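4-hydroxythreonine-4-phosphate dehydrogenase (Legionella pneumophila subsp. pneumophila, PDB 6XMY) catalyses the NAD(P)-dependent oxidation of 4-(phosphooxy)-L-threonine in pyridoxine 5'-phosphate biosynthesis, with a divalent metal ion as cofactor. Local coordinates at the nicotinamide-adenine-dinucleotide site. Coordinates in Å, arbitrary orientation; residue numbers count along the deposited sequence, not the author numbering.

The nicotinamide-adenine-dinucleotide site. Residues 22, 122-125, 138, 280, 296-297, 299-302, 304-305, 311-312. With NAD (nicotinamide-adenine-dinucleotide), chain B.
Backbone amides supply most of the polar anchors in this dinucleotide pocket of a PdxA-family dehydrogenase, which holds its cosubstrate NAD. Asn312 reads the adenine edge through its main chain: N donates to NAD ring nitrogen N1A at 2.8 Å, nearly straight at 173°, while O accepts from the exocyclic amine N6A on a carbonyl lone pair. This donor–acceptor pairing matches the adenine edge and probably favours adenine. On the loop following strand 294-297, Gly300 N donates to NAD O2A at 2.8 Å and Ala302 N to O1A, both oxygens of the adenosine-side phosphate. The 2'-hydroxyl O2B of the adenosine ribose donates to Glu304 OE2, although that residue is poorly ordered.

The carboxamide at the other end has its rotation fixed from both sides. Val123 N donates to NAD O7N at 3.0 Å in a nearly straight bond, and N7N reaches a water held by Val297 O. Ser296 OG, anti to its backbone N, gets a weak bond from N7N but donates to Val297 O. His138 turns its ring edge to NAD O7N, with CE1 3.3 Å away.

Lys125 grips the nicotinamide ribose twice, N to O3D and NZ to O2D. Its chain is extended until a bend at chi4 (63°) lays NZ over one face of the NAD nicotinamide, 3.7 Å from the centroid; Gly300 CA packs on the other, sandwiching the ring. If protonated, NZ would tend to disfavour the positive oxidised ring and so could make it a better hydride acceptor.

His299 takes the crowded chi1 position, and its ND1 donates to Gly300 O, fixing the imidazole with one face under N6A and Val297 CB against the opposite face. The Phe280 ring meets the NAD adenine rings edge-on, planes 81° apart, with Phe280 CZ 3.8 Å from NAD C8A.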
loop_
_atom_site.group_PDB
_atom_site.type_symbol
_atom_site.label_atom_id
_atom_site.label_comp_id
_atom_site.label_asym_id
_atom_site.label_seq_id
_atom_site.Cartn_x
_atom_site.Cartn_y
_atom_site.Cartn_z
ATOM N N ILE A 22 13.060 -7.578 -4.721
ATOM C CA ILE A 22 13.265 -7.974 -3.328
ATOM C C ILE A 22 12.018 -8.547 -2.667
ATOM O O ILE A 22 12.095 -8.978 -1.509
ATOM C CB ILE A 22 13.835 -6.839 -2.447
ATOM C CG1 ILE A 22 12.922 -5.603 -2.470
ATOM C CG2 ILE A 22 15.280 -6.534 -2.843
ATOM C CD1 ILE A 22 13.296 -4.564 -1.415
ATOM N N PRO A 122 6.576 -5.564 -3.336
ATOM C CA PRO A 122 6.550 -4.602 -4.444
ATOM C C PRO A 122 6.511 -5.277 -5.808
ATOM O O PRO A 122 7.025 -6.382 -5.996
ATOM C CB PRO A 122 7.851 -3.814 -4.263
ATOM C CG PRO A 122 8.763 -4.752 -3.526
ATOM C CD PRO A 122 7.869 -5.558 -2.624
ATOM N N VAL A 123 5.865 -4.595 -6.760
ATOM C CA VAL A 123 5.829 -5.007 -8.157
ATOM C C VAL A 123 6.478 -3.923 -9.005
ATOM O O VAL A 123 6.544 -2.757 -8.623
ATOM C CB VAL A 123 4.402 -5.317 -8.658
ATOM C CG1 VAL A 123 3.755 -6.390 -7.799
ATOM C CG2 VAL A 123 3.560 -4.062 -8.672
ATOM N N HIS A 124 6.964 -4.326 -10.170
ATOM C CA HIS A 124 7.598 -3.412 -11.111
ATOM C C HIS A 124 6.564 -3.023 -12.160
ATOM O O HIS A 124 6.195 -3.839 -13.010
ATOM C CB HIS A 124 8.812 -4.069 -11.750
ATOM C CG HIS A 124 9.725 -3.091 -12.398
ATOM N ND1 HIS A 124 9.497 -2.598 -13.665
ATOM C CD2 HIS A 124 10.840 -2.482 -11.939
ATOM C CE1 HIS A 124 10.450 -1.730 -13.962
ATOM N NE2 HIS A 124 11.279 -1.648 -12.935
ATOM N N LYS A 125 6.095 -1.777 -12.098
ATOM C CA LYS A 125 4.990 -1.359 -12.954
ATOM C C LYS A 125 5.377 -1.389 -14.427
ATOM O O LYS A 125 4.616 -1.880 -15.270
ATOM C CB LYS A 125 4.496 0.029 -12.546
ATOM C CG LYS A 125 3.997 0.124 -11.119
ATOM C CD LYS A 125 3.501 1.530 -10.838
ATOM C CE LYS A 125 3.084 1.735 -9.389
ATOM N NZ LYS A 125 4.216 1.557 -8.439
ATOM N N HIS A 138 -1.188 -1.378 -7.717
ATOM C CA HIS A 138 -2.086 -2.268 -6.979
ATOM C C HIS A 138 -3.391 -1.562 -6.645
ATOM O O HIS A 138 -4.466 -2.175 -6.663
ATOM C CB HIS A 138 -1.483 -2.681 -5.631
ATOM C CG HIS A 138 -0.312 -3.619 -5.694
ATOM N ND1 HIS A 138 0.995 -3.177 -5.679
ATOM C CD2 HIS A 138 -0.252 -4.972 -5.653
ATOM C CE1 HIS A 138 1.810 -4.219 -5.663
ATOM N NE2 HIS A 138 1.079 -5.323 -5.651
ATOM N N PHE A 280 10.671 5.915 6.145
ATOM C CA PHE A 280 10.797 4.937 5.061
ATOM C C PHE A 280 10.777 3.491 5.551
ATOM O O PHE A 280 10.095 2.642 4.968
ATOM C CB PHE A 280 12.095 5.213 4.297
ATOM C CG PHE A 280 12.262 4.403 3.041
ATOM C CD1 PHE A 280 13.401 3.645 2.843
ATOM C CD2 PHE A 280 11.302 4.430 2.047
ATOM C CE1 PHE A 280 13.572 2.914 1.684
ATOM C CE2 PHE A 280 11.467 3.706 0.885
ATOM C CZ PHE A 280 12.601 2.944 0.704
ATOM N N SER A 296 0.706 -2.788 2.286
ATOM C CA SER A 296 1.799 -2.874 1.335
ATOM C C SER A 296 3.053 -2.268 1.939
ATOM O O SER A 296 2.991 -1.380 2.801
ATOM C CB SER A 296 1.429 -2.131 0.055
ATOM O OG SER A 296 2.465 -2.218 -0.903
ATOM N N VAL A 297 4.198 -2.725 1.422
ATOM C CA VAL A 297 5.437 -1.998 1.647
ATOM C C VAL A 297 5.316 -0.602 1.056
ATOM O O VAL A 297 4.483 -0.333 0.182
ATOM C CB VAL A 297 6.634 -2.733 1.029
ATOM C CG1 VAL A 297 6.877 -4.051 1.744
ATOM C CG2 VAL A 297 6.434 -2.918 -0.475
ATOM N N HIS A 299 7.844 0.867 -0.570
ATOM C CA HIS A 299 9.013 0.961 -1.423
ATOM C C HIS A 299 8.808 0.061 -2.626
ATOM O O HIS A 299 7.852 -0.716 -2.695
ATOM C CB HIS A 299 10.288 0.584 -0.664
ATOM C CG HIS A 299 10.274 -0.813 -0.125
ATOM N ND1 HIS A 299 10.388 -1.922 -0.937
ATOM C CD2 HIS A 299 10.167 -1.282 1.143
ATOM C CE1 HIS A 299 10.349 -3.014 -0.193
ATOM N NE2 HIS A 299 10.214 -2.656 1.073
ATOM N N GLY A 300 9.735 0.157 -3.565
ATOM C CA GLY A 300 9.669 -0.570 -4.809
ATOM C C GLY A 300 10.502 -1.831 -4.815
ATOM O O GLY A 300 10.894 -2.365 -3.768
ATOM N N THR A 301 10.797 -2.300 -6.032
ATOM C CA THR A 301 11.362 -3.619 -6.254
ATOM C C THR A 301 12.840 -3.707 -5.919
ATOM O O THR A 301 13.345 -4.816 -5.738
ATOM C CB THR A 301 11.125 -4.045 -7.708
ATOM O OG1 THR A 301 11.472 -2.972 -8.600
ATOM C CG2 THR A 301 9.672 -4.397 -7.918
ATOM N N ALA A 302 13.552 -2.583 -5.877
ATOM C CA ALA A 302 14.979 -2.563 -5.543
ATOM C C ALA A 302 15.742 -3.712 -6.218
ATOM O O ALA A 302 16.417 -4.512 -5.571
ATOM C CB ALA A 302 15.187 -2.549 -4.027
ATOM N N GLU A 304 18.426 -4.124 -7.886
ATOM C CA GLU A 304 19.851 -4.295 -7.641
ATOM C C GLU A 304 20.148 -4.914 -6.281
ATOM O O GLU A 304 21.273 -5.375 -6.061
ATOM C CB GLU A 304 20.562 -2.943 -7.773
ATOM C CG GLU A 304 20.240 -1.945 -6.656
ATOM C CD GLU A 304 18.811 -1.406 -6.699
ATOM O OE1 GLU A 304 18.155 -1.494 -7.762
ATOM O OE2 GLU A 304 18.344 -0.891 -5.659
ATOM N N LEU A 305 19.177 -4.931 -5.362
ATOM C CA LEU A 305 19.382 -5.539 -4.055
ATOM C C LEU A 305 18.901 -6.978 -3.983
ATOM O O LEU A 305 19.178 -7.654 -2.985
ATOM C CB LEU A 305 18.669 -4.738 -2.961
ATOM C CG LEU A 305 19.053 -3.262 -2.817
ATOM C CD1 LEU A 305 18.387 -2.645 -1.592
ATOM C CD2 LEU A 305 20.554 -3.109 -2.740
ATOM N N ALA A 311 18.537 -5.358 1.649
ATOM C CA ALA A 311 17.282 -4.656 1.858
ATOM C C ALA A 311 16.841 -4.710 3.316
ATOM O O ALA A 311 17.060 -5.693 4.033
ATOM C CB ALA A 311 16.197 -5.270 0.979
ATOM N N ASN A 312 16.191 -3.634 3.735
ATOM C CA ASN A 312 15.653 -3.508 5.075
ATOM C C ASN A 312 14.234 -4.064 5.075
ATOM O O ASN A 312 13.398 -3.584 4.300
ATOM C CB ASN A 312 15.630 -2.037 5.457
ATOM C CG ASN A 312 15.349 -1.815 6.921
ATOM O OD1 ASN A 312 14.448 -2.427 7.484
ATOM N ND2 ASN A 312 16.119 -0.933 7.550
HETATM P PA NAD B . 12.436 1.651 -5.097
HETATM O O1A NAD B . 12.640 0.363 -5.871
HETATM O O2A NAD B . 11.979 1.818 -3.663
HETATM O O5B NAD B . 14.059 2.229 -5.115
HETATM C C5B NAD B . 14.174 3.467 -4.454
HETATM C C4B NAD B . 15.433 3.470 -3.568
HETATM O O4B NAD B . 15.112 2.814 -2.319
HETATM C C3B NAD B . 16.553 2.647 -4.263
HETATM O O3B NAD B . 17.762 3.313 -3.946
HETATM C C2B NAD B . 16.409 1.254 -3.583
HETATM O O2B NAD B . 17.617 0.553 -3.508
HETATM C C1B NAD B . 15.981 1.686 -2.145
HETATM N N9A NAD B . 15.135 0.700 -1.481
HETATM C C8A NAD B . 13.825 0.289 -1.785
HETATM N N7A NAD B . 13.368 -0.616 -0.933
HETATM C C5A NAD B . 14.397 -0.804 -0.021
HETATM C C6A NAD B . 14.529 -1.633 1.112
HETATM N N6A NAD B . 13.498 -2.433 1.491
HETATM N N1A NAD B . 15.683 -1.620 1.840
HETATM C C2A NAD B . 16.682 -0.785 1.416
HETATM N N3A NAD B . 16.706 0.053 0.363
HETATM C C4A NAD B . 15.523 0.014 -0.342
HETATM O O3 NAD B . 11.451 2.517 -6.049
HETATM P PN NAD B . 11.734 3.142 -7.478
HETATM O O1N NAD B . 11.022 4.461 -7.658
HETATM O O2N NAD B . 13.111 2.789 -7.931
HETATM O O5D NAD B . 10.730 2.146 -8.551
HETATM C C5D NAD B . 11.151 0.830 -8.702
HETATM C C4D NAD B . 9.928 0.017 -9.131
HETATM O O4D NAD B . 9.139 -0.246 -7.943
HETATM C C3D NAD B . 9.017 0.858 -10.090
HETATM O O3D NAD B . 8.475 -0.056 -11.000
HETATM C C2D NAD B . 7.927 1.403 -9.140
HETATM O O2D NAD B . 6.675 1.606 -9.735
HETATM C C1D NAD B . 7.804 0.146 -8.234
HETATM N N1N NAD B . 7.158 0.469 -6.916
HETATM C C2N NAD B . 6.222 -0.431 -6.479
HETATM C C3N NAD B . 5.568 -0.228 -5.262
HETATM C C7N NAD B . 4.587 -1.271 -4.881
HETATM O O7N NAD B . 4.416 -2.270 -5.583
HETATM N N7N NAD B . 3.905 -1.076 -3.697
HETATM C C4N NAD B . 5.870 0.904 -4.483
HETATM C C5N NAD B . 6.845 1.802 -4.954
HETATM C C6N NAD B . 7.485 1.579 -6.190
HETATM O O HOH W 1 3.689 1.175 -1.852
#